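Local atomic coordinates of MarR family transcriptional regulator (Staphylococcus epidermidis, PDB entry 5HLI), a protein that probably binds DNA as a dimer to control transcription, and senses oxidants through a disulfide formed between its subunits. Residues L45-T49 against I61-L65; L50-N54 against G105-Q109; F29-K33 against A115-C119. The protein carries 1 engineered substitution. All blocks are in the same frame, centred on the assembly; numbering follows the deposited sequence. Where two conformers were deposited one is given.

Interaction 1: residues L45-T49 against I61-L65; sequences LVLLT and IGRHL
Thr-49 holds OG1 trans to its backbone N (chi1 -175°), which aims the hydroxyl at the imidazole of His-64 and leaves CG2 facing Ile-61. OG1 comes obliquely to the ring, 3.0 Å from His-64 ND1. OG1 is hydrogen-bonded to NE2 of Gln-56, whose OE1 makes a weak hydrogen bond with His-64 ND1, so threonine suits the spot by serving a polar and an apolar neighbour at once. Leu-65, with CG placed beside its own N (chi1 -51°), sets its two methyl groups against segment 45-49. One branch, CD1, meets Val-46 CG2 at 3.7 Å, the two side chains crossing nearly at right angles; the other, CD2, rests 3.7 Å from the carbonyl O of Leu-45. The axes of segments 45-49 and 61-65 cross at 105° and come within 10.2 Å, and helix 58-65 is the first helix of the helix-turn-helix in this winged-helix fold, with helix 69-81 the probable DNA-recognition helix. Branched residues meet where the segments cross: Ile-61 CG2 sits 4.1 Å from Thr-49 CG2, while Val-46 and Ile-61 both also pack on Leu-72 of helix 69-81. Leu-45, touching Leu-65 CD1 through CB, reaches Phe-17 of the second subunit.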
loop_
_atom_site.group_PDB
_atom_site.type_symbol
_atom_site.label_atom_id
_atom_site.label_comp_id
_atom_site.label_asym_id
_atom_site.label_seq_id
_atom_site.Cartn_x
_atom_site.Cartn_y
_atom_site.Cartn_z
ATOM N N LEU A 45 -13.008 -1.317 8.835
ATOM C CA LEU A 45 -12.754 -0.207 9.749
ATOM C C LEU A 45 -13.886 -0.053 10.756
ATOM O O LEU A 45 -13.641 0.209 11.939
ATOM C CB LEU A 45 -12.559 1.091 8.966
ATOM C CG LEU A 45 -11.298 1.229 8.111
ATOM C CD1 LEU A 45 -11.265 2.597 7.452
ATOM C CD2 LEU A 45 -10.053 1.009 8.950
ATOM N N VAL A 46 -15.133 -0.209 10.304
ATOM C CA VAL A 46 -16.278 -0.112 11.208
ATOM C C VAL A 46 -16.250 -1.242 12.229
ATOM O O VAL A 46 -16.494 -1.030 13.423
ATOM C CB VAL A 46 -17.595 -0.108 10.408
ATOM C CG1 VAL A 46 -18.798 -0.224 11.348
ATOM C CG2 VAL A 46 -17.700 1.153 9.554
ATOM N N LEU A 47 -15.956 -2.462 11.776
ATOM C CA LEU A 47 -15.874 -3.591 12.697
ATOM C C LEU A 47 -14.759 -3.388 13.715
ATOM O O LEU A 47 -14.906 -3.752 14.888
ATOM C CB LEU A 47 -15.664 -4.885 11.913
ATOM C CG LEU A 47 -16.823 -5.314 11.007
ATOM C CD1 LEU A 47 -16.407 -6.477 10.118
ATOM C CD2 LEU A 47 -18.048 -5.683 11.836
ATOM N N LEU A 48 -13.643 -2.791 13.288
ATOM C CA LEU A 48 -12.508 -2.609 14.188
ATOM C C LEU A 48 -12.849 -1.670 15.341
ATOM O O LEU A 48 -12.445 -1.914 16.484
ATOM C CB LEU A 48 -11.295 -2.097 13.407
ATOM C CG LEU A 48 -10.575 -3.159 12.573
ATOM C CD1 LEU A 48 -9.524 -2.530 11.669
ATOM C CD2 LEU A 48 -9.947 -4.211 13.483
ATOM N N THR A 49 -13.592 -0.593 15.072
ATOM C CA THR A 49 -13.961 0.296 16.171
ATOM C C THR A 49 -15.044 -0.331 17.043
ATOM O O THR A 49 -15.048 -0.143 18.265
ATOM C CB THR A 49 -14.392 1.673 15.650
ATOM O OG1 THR A 49 -14.621 2.549 16.761
ATOM C CG2 THR A 49 -15.667 1.599 14.819
ATOM N N ILE A 61 -19.225 6.335 15.566
ATOM C CA ILE A 61 -18.407 5.642 14.574
ATOM C C ILE A 61 -17.792 6.645 13.607
ATOM O O ILE A 61 -16.625 6.519 13.215
ATOM C CB ILE A 61 -19.243 4.580 13.837
ATOM C CG1 ILE A 61 -19.801 3.564 14.838
ATOM C CG2 ILE A 61 -18.409 3.888 12.762
ATOM C CD1 ILE A 61 -20.706 2.516 14.219
ATOM N N GLY A 62 -18.568 7.657 13.215
ATOM C CA GLY A 62 -18.045 8.679 12.324
ATOM C C GLY A 62 -16.883 9.443 12.923
ATOM O O GLY A 62 -15.911 9.752 12.233
ATOM N N ARG A 63 -16.963 9.762 14.217
ATOM C CA ARG A 63 -15.847 10.434 14.877
ATOM C C ARG A 63 -14.615 9.538 14.928
ATOM O O ARG A 63 -13.495 9.997 14.679
ATOM C CB ARG A 63 -16.256 10.875 16.283
ATOM C CG ARG A 63 -17.271 12.009 16.299
ATOM C CD ARG A 63 -17.498 12.552 17.704
ATOM N NE ARG A 63 -18.251 11.628 18.548
ATOM C CZ ARG A 63 -19.578 11.569 18.586
ATOM N NH1 ARG A 63 -20.303 12.376 17.823
ATOM N NH2 ARG A 63 -20.184 10.702 19.387
ATOM N N HIS A 64 -14.806 8.251 15.235
ATOM C CA HIS A 64 -13.678 7.325 15.313
ATOM C C HIS A 64 -12.969 7.181 13.974
ATOM O O HIS A 64 -11.736 7.116 13.923
ATOM C CB HIS A 64 -14.152 5.955 15.789
ATOM C CG HIS A 64 -14.470 5.900 17.245
ATOM N ND1 HIS A 64 -15.533 5.181 17.747
ATOM C CD2 HIS A 64 -13.861 6.467 18.311
ATOM C CE1 HIS A 64 -15.567 5.312 19.059
ATOM N NE2 HIS A 64 -14.562 6.082 19.426
ATOM N N LEU A 65 -13.730 7.102 12.882
ATOM C CA LEU A 65 -13.161 6.870 11.562
ATOM C C LEU A 65 -12.986 8.144 10.748
ATOM O O LEU A 65 -12.402 8.087 9.661
ATOM C CB LEU A 65 -14.038 5.890 10.774
ATOM C CG LEU A 65 -14.398 4.576 11.470
ATOM C CD1 LEU A 65 -15.141 3.647 10.518
ATOM C CD2 LEU A 65 -13.162 3.902 12.031
#

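Interaction 2: residues L50-N54 against G105-Q109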
loop_
_atom_site.group_PDB
_atom_site.type_symbol
_atom_site.label_atom_id
_atom_site.label_comp_id
_atom_site.label_asym_id
_atom_site.label_seq_id
_atom_site.Cartn_x
_atom_site.Cartn_y
_atom_site.Cartn_z
ATOM N N LEU A 50 -15.955 -1.103 16.443
ATOM C CA LEU A 50 -16.968 -1.791 17.239
ATOM C C LEU A 50 -16.335 -2.832 18.151
ATOM O O LEU A 50 -16.791 -3.038 19.279
ATOM C CB LEU A 50 -18.010 -2.437 16.327
ATOM C CG LEU A 50 -18.996 -1.485 15.648
ATOM C CD1 LEU A 50 -19.839 -2.231 14.634
ATOM C CD2 LEU A 50 -19.883 -0.815 16.683
ATOM N N TRP A 51 -15.277 -3.497 17.681
ATOM C CA TRP A 51 -14.580 -4.465 18.519
ATOM C C TRP A 51 -13.808 -3.797 19.649
ATOM O O TRP A 51 -13.416 -4.478 20.602
ATOM C CB TRP A 51 -13.648 -5.322 17.660
ATOM C CG TRP A 51 -14.383 -6.312 16.804
ATOM C CD1 TRP A 51 -15.572 -6.921 17.094
ATOM C CD2 TRP A 51 -13.990 -6.797 15.514
ATOM N NE1 TRP A 51 -15.937 -7.759 16.071
ATOM C CE2 TRP A 51 -14.985 -7.701 15.087
ATOM C CE3 TRP A 51 -12.894 -6.558 14.680
ATOM C CZ2 TRP A 51 -14.917 -8.363 13.863
ATOM C CZ3 TRP A 51 -12.829 -7.218 13.463
ATOM C CH2 TRP A 51 -13.834 -8.110 13.068
ATOM N N GLU A 52 -13.582 -2.485 19.566
ATOM C CA GLU A 52 -12.998 -1.724 20.664
ATOM C C GLU A 52 -14.060 -1.159 21.598
ATOM O O GLU A 52 -13.882 -1.178 22.820
ATOM C CB GLU A 52 -12.132 -0.581 20.123
ATOM C CG GLU A 52 -10.919 -1.044 19.335
ATOM C CD GLU A 52 -9.930 -1.812 20.194
ATOM O OE1 GLU A 52 -9.375 -1.214 21.141
ATOM O OE2 GLU A 52 -9.711 -3.013 19.923
ATOM N N GLU A 53 -15.163 -0.656 21.044
ATOM C CA GLU A 53 -16.237 -0.062 21.832
ATOM C C GLU A 53 -17.568 -0.438 21.199
ATOM O O GLU A 53 -17.839 -0.068 20.053
ATOM C CB GLU A 53 -16.088 1.462 21.916
ATOM C CG GLU A 53 -17.211 2.152 22.669
ATOM C CD GLU A 53 -17.115 3.664 22.609
ATOM O OE1 GLU A 53 -16.129 4.179 22.040
ATOM O OE2 GLU A 53 -18.029 4.338 23.127
ATOM N N ASN A 54 -18.391 -1.166 21.945
ATOM C CA ASN A 54 -19.664 -1.676 21.444
ATOM C C ASN A 54 -20.692 -1.679 22.570
ATOM O O ASN A 54 -20.409 -2.182 23.654
ATOM C CB ASN A 54 -19.483 -3.086 20.872
ATOM C CG ASN A 54 -20.800 -3.787 20.598
ATOM O OD1 ASN A 54 -21.537 -3.421 19.682
ATOM N ND2 ASN A 54 -21.096 -4.813 21.389
ATOM N N GLY A 105 -21.295 -11.260 14.811
ATOM C CA GLY A 105 -20.310 -10.198 14.665
ATOM C C GLY A 105 -19.289 -10.188 15.787
ATOM O O GLY A 105 -18.107 -9.914 15.566
ATOM N N GLN A 106 -19.730 -10.492 17.005
ATOM C CA GLN A 106 -18.802 -10.586 18.126
ATOM C C GLN A 106 -17.886 -11.797 17.980
ATOM O O GLN A 106 -16.667 -11.697 18.174
ATOM C CB GLN A 106 -19.586 -10.647 19.438
ATOM C CG GLN A 106 -18.728 -10.444 20.678
ATOM C CD GLN A 106 -18.395 -8.987 20.918
ATOM O OE1 GLN A 106 -19.255 -8.203 21.310
ATOM N NE2 GLN A 106 -17.148 -8.617 20.681
ATOM N N GLN A 107 -18.456 -12.954 17.634
ATOM C CA GLN A 107 -17.655 -14.167 17.497
ATOM C C GLN A 107 -16.666 -14.068 16.342
ATOM O O GLN A 107 -15.595 -14.681 16.392
ATOM C CB GLN A 107 -18.565 -15.382 17.303
ATOM C CG GLN A 107 -19.444 -15.700 18.503
ATOM C CD GLN A 107 -20.718 -16.435 18.120
ATOM O OE1 GLN A 107 -20.896 -16.839 16.970
ATOM N NE2 GLN A 107 -21.611 -16.613 19.088
ATOM N N GLN A 108 -17.002 -13.310 15.299
ATOM C CA GLN A 108 -16.126 -13.220 14.138
ATOM C C GLN A 108 -14.852 -12.432 14.407
ATOM O O GLN A 108 -13.937 -12.487 13.580
ATOM C CB GLN A 108 -16.875 -12.598 12.958
ATOM C CG GLN A 108 -17.912 -13.506 12.305
ATOM C CD GLN A 108 -17.298 -14.544 11.382
ATOM O OE1 GLN A 108 -16.486 -15.364 11.804
ATOM N NE2 GLN A 108 -17.685 -14.509 10.113
ATOM N N GLN A 109 -14.767 -11.708 15.529
ATOM C CA GLN A 109 -13.562 -10.933 15.816
ATOM C C GLN A 109 -12.327 -11.824 15.837
ATOM O O GLN A 109 -11.321 -11.525 15.184
ATOM C CB GLN A 109 -13.699 -10.191 17.147
ATOM C CG GLN A 109 -12.436 -9.410 17.516
ATOM C CD GLN A 109 -12.564 -8.626 18.808
ATOM O OE1 GLN A 109 -13.593 -8.673 19.481
ATOM N NE2 GLN A 109 -11.511 -7.896 19.159
#
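Gln-109 lies stretched out over one face of the Trp-51 indole, and this flat overlap is the tight half of the contact. With CG trans to N and the chain straight beyond it, the glutamine runs across the five-membered ring, so that its aliphatic part and its amide both cover the aromatic surface. CB makes a CH-pi contact 3.5 Å from the centroid of that ring, and farther along CD is 3.6 Å from Trp-51 CG, the amide plane only 9° from the ring plane. A long, flat-ended side chain fits such a surface well. At the rim of the same ring, Trp-51 NE1 donates to Gly-105 O over 3.1 Å with an N-H...O angle of 161°. The acceptor is in the indole plane, although the donor stands 34° out of the carbonyl plane. The helix is slightly irregular here: Gln-109 N bonds to Gln-106 O at 3.3 Å, a three-residue span, while Gly-105 O receives the indole. Helix 103-117 leads out of the wing of this winged-helix domain toward the dimer region, and Trp-51, near the end of helix 41-52, thus ties it to the body of the domain; the ring also packs on Leu-101 of the adjoining wing strand. Toward solvent the fit is far looser. Gln-106 starts out away from helix 41-52 and returns through a bend at chi2, yet its OE1 stops 3.9 Å from Asn-54 ND2, too far for a hydrogen bond, with the two amides steeply inclined to each other. Asn-54 uses its OD1 instead to accept the backbone N-H of Leu-101, a bond that joins the turn after helix 41-52 to strand 97-101. Gln-108 brushes the indole with its backbone and sends its side chain to Phe-37 and Trp-84.

Interaction 3: residues F29-K33 against A115-C119; sequences FYEKK and AISSC
Ala-115 O receives the hydroxyl of Ser-118 in a 2.9 Å hydrogen bond from OG, and Phe-29 fits its edge against both groups. Phe-29 CZ is 3.3 Å from Ser-118 OG, which lies near the ring plane, and 3.6 Å from Ala-115 O, so the rim hydrogens of the ring face oxygen atoms. A serine suits this helix end because its short side chain folds back, OG lying between N and the carbonyl carbon (chi1 56°), to occupy a carbonyl of the last turn. The phenyl is sandwiched: Cys-119 CA sits over one face and Lys-33 CG over the opposite one, while Cys-119 CB touches CE2 at 3.5 Å. Ile-116 makes two contacts, one from each branch. CG2 is 3.6 Å from Tyr-30 CZ, and CD1 is 3.7 Å from the aliphatic root of Lys-33 at CB. Cys-119 SG forms a disulfide with Cys-16 of the second subunit, the oxidised state of this redox sensor, and Phe-29 thus packs beside the bonded cysteine. Tyr-30 stacks on Tyr-20 of the second subunit, and it joins Ile-116 in touching Tyr-44, so helices 2-36 and 103-117 meet here beside helix 41-52 and against the second subunit.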
loop_
_atom_site.group_PDB
_atom_site.type_symbol
_atom_site.label_atom_id
_atom_site.label_comp_id
_atom_site.label_asym_id
_atom_site.label_seq_id
_atom_site.Cartn_x
_atom_site.Cartn_y
_atom_site.Cartn_z
ATOM N N PHE A 29 -2.789 -9.196 0.584
ATOM C CA PHE A 29 -3.160 -10.229 1.544
ATOM C C PHE A 29 -4.418 -9.831 2.306
ATOM O O PHE A 29 -5.335 -10.643 2.481
ATOM C CB PHE A 29 -2.002 -10.493 2.507
ATOM C CG PHE A 29 -2.348 -11.440 3.623
ATOM C CD1 PHE A 29 -2.238 -12.810 3.446
ATOM C CD2 PHE A 29 -2.781 -10.961 4.849
ATOM C CE1 PHE A 29 -2.558 -13.685 4.470
ATOM C CE2 PHE A 29 -3.103 -11.830 5.875
ATOM C CZ PHE A 29 -2.988 -13.192 5.685
ATOM N N TYR A 30 -4.476 -8.581 2.773
ATOM C CA TYR A 30 -5.667 -8.100 3.467
ATOM C C TYR A 30 -6.899 -8.206 2.578
ATOM O O TYR A 30 -7.942 -8.719 2.999
ATOM C CB TYR A 30 -5.467 -6.653 3.922
ATOM C CG TYR A 30 -4.954 -6.504 5.338
ATOM C CD1 TYR A 30 -5.824 -6.564 6.420
ATOM C CD2 TYR A 30 -3.607 -6.283 5.592
ATOM C CE1 TYR A 30 -5.364 -6.423 7.717
ATOM C CE2 TYR A 30 -3.137 -6.140 6.886
ATOM C CZ TYR A 30 -4.019 -6.211 7.943
ATOM O OH TYR A 30 -3.556 -6.070 9.231
ATOM N N GLU A 31 -6.790 -7.732 1.334
ATOM C CA GLU A 31 -7.940 -7.749 0.437
ATOM C C GLU A 31 -8.428 -9.171 0.189
ATOM O O GLU A 31 -9.637 -9.417 0.108
ATOM C CB GLU A 31 -7.580 -7.046 -0.874
ATOM C CG GLU A 31 -7.422 -5.535 -0.713
ATOM C CD GLU A 31 -6.370 -4.939 -1.631
ATOM O OE1 GLU A 31 -6.012 -3.754 -1.437
ATOM O OE2 GLU A 31 -5.897 -5.647 -2.545
ATOM N N LYS A 32 -7.501 -10.127 0.081
ATOM C CA LYS A 32 -7.888 -11.523 -0.089
ATOM C C LYS A 32 -8.632 -12.038 1.138
ATOM O O LYS A 32 -9.679 -12.684 1.021
ATOM C CB LYS A 32 -6.646 -12.370 -0.369
ATOM C CG LYS A 32 -6.898 -13.866 -0.450
ATOM C CD LYS A 32 -5.607 -14.615 -0.753
ATOM C CE LYS A 32 -5.812 -16.122 -0.721
ATOM N NZ LYS A 32 -6.838 -16.566 -1.704
ATOM N N LYS A 33 -8.104 -11.753 2.330
ATOM C CA LYS A 33 -8.727 -12.244 3.555
ATOM C C LYS A 33 -10.075 -11.577 3.799
ATOM O O LYS A 33 -11.057 -12.249 4.136
ATOM C CB LYS A 33 -7.789 -12.022 4.743
ATOM C CG LYS A 33 -6.604 -12.966 4.751
ATOM C CD LYS A 33 -7.091 -14.402 4.700
ATOM C CE LYS A 33 -5.944 -15.391 4.651
ATOM N NZ LYS A 33 -6.454 -16.790 4.635
ATOM N N ALA A 115 -7.216 -15.033 11.041
ATOM C CA ALA A 115 -6.982 -15.089 9.601
ATOM C C ALA A 115 -5.916 -14.088 9.173
ATOM O O ALA A 115 -5.052 -14.405 8.345
ATOM C CB ALA A 115 -8.289 -14.836 8.848
ATOM N N ILE A 116 -5.955 -12.877 9.729
ATOM C CA ILE A 116 -4.964 -11.868 9.371
ATOM C C ILE A 116 -3.593 -12.249 9.909
ATOM O O ILE A 116 -2.569 -11.965 9.275
ATOM C CB ILE A 116 -5.406 -10.481 9.880
ATOM C CG1 ILE A 116 -6.767 -10.102 9.291
ATOM C CG2 ILE A 116 -4.372 -9.414 9.525
ATOM C CD1 ILE A 116 -6.821 -10.172 7.781
ATOM N N SER A 117 -3.547 -12.930 11.058
ATOM C CA SER A 117 -2.285 -13.204 11.739
ATOM C C SER A 117 -1.324 -14.044 10.906
ATOM O O SER A 117 -0.128 -14.082 11.216
ATOM C CB SER A 117 -2.551 -13.905 13.072
ATOM O OG SER A 117 -3.043 -15.219 12.869
ATOM N N SER A 118 -1.807 -14.720 9.865
ATOM C CA SER A 118 -0.922 -15.475 8.987
ATOM C C SER A 118 -0.157 -14.588 8.011
ATOM O O SER A 118 0.577 -15.113 7.169
ATOM C CB SER A 118 -1.720 -16.527 8.213
ATOM O OG SER A 118 -2.783 -15.934 7.489
ATOM N N CYS A 119 -0.304 -13.264 8.107
ATOM C CA CYS A 119 0.404 -12.368 7.199
ATOM C C CYS A 119 1.913 -12.436 7.399
ATOM O O CYS A 119 2.674 -12.150 6.468
ATOM C CB CYS A 119 -0.103 -10.938 7.386
ATOM S SG CYS A 119 0.041 -10.313 9.076
#

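Overall arrangement
Helix 41-52 links interactions 1 and 2, whose centres are 11 Å apart and which touch: His-64 CE1 is 3.2 Å from Glu-53 OE1, and Ile-61 CD1 is 4.2 Å from Leu-50 CD2. Helix 103-117 in turn carries interaction 2 near its start and interaction 3 at its end, their centres 18 Å apart. Interaction 3 lies 20 Å from interaction 1, centre to centre, and does not touch it. It contains the disulfide-forming cysteine, whereas interaction 1 belongs to the helix-turn-helix; helices 103-117 and 41-52 connect the disulfide end of the contacts, through interaction 2, to the helix-turn-helix side. The copper ion, bound at Gln-1 and Ser-2, marks the far end of helix 2-36 from segment 29-33.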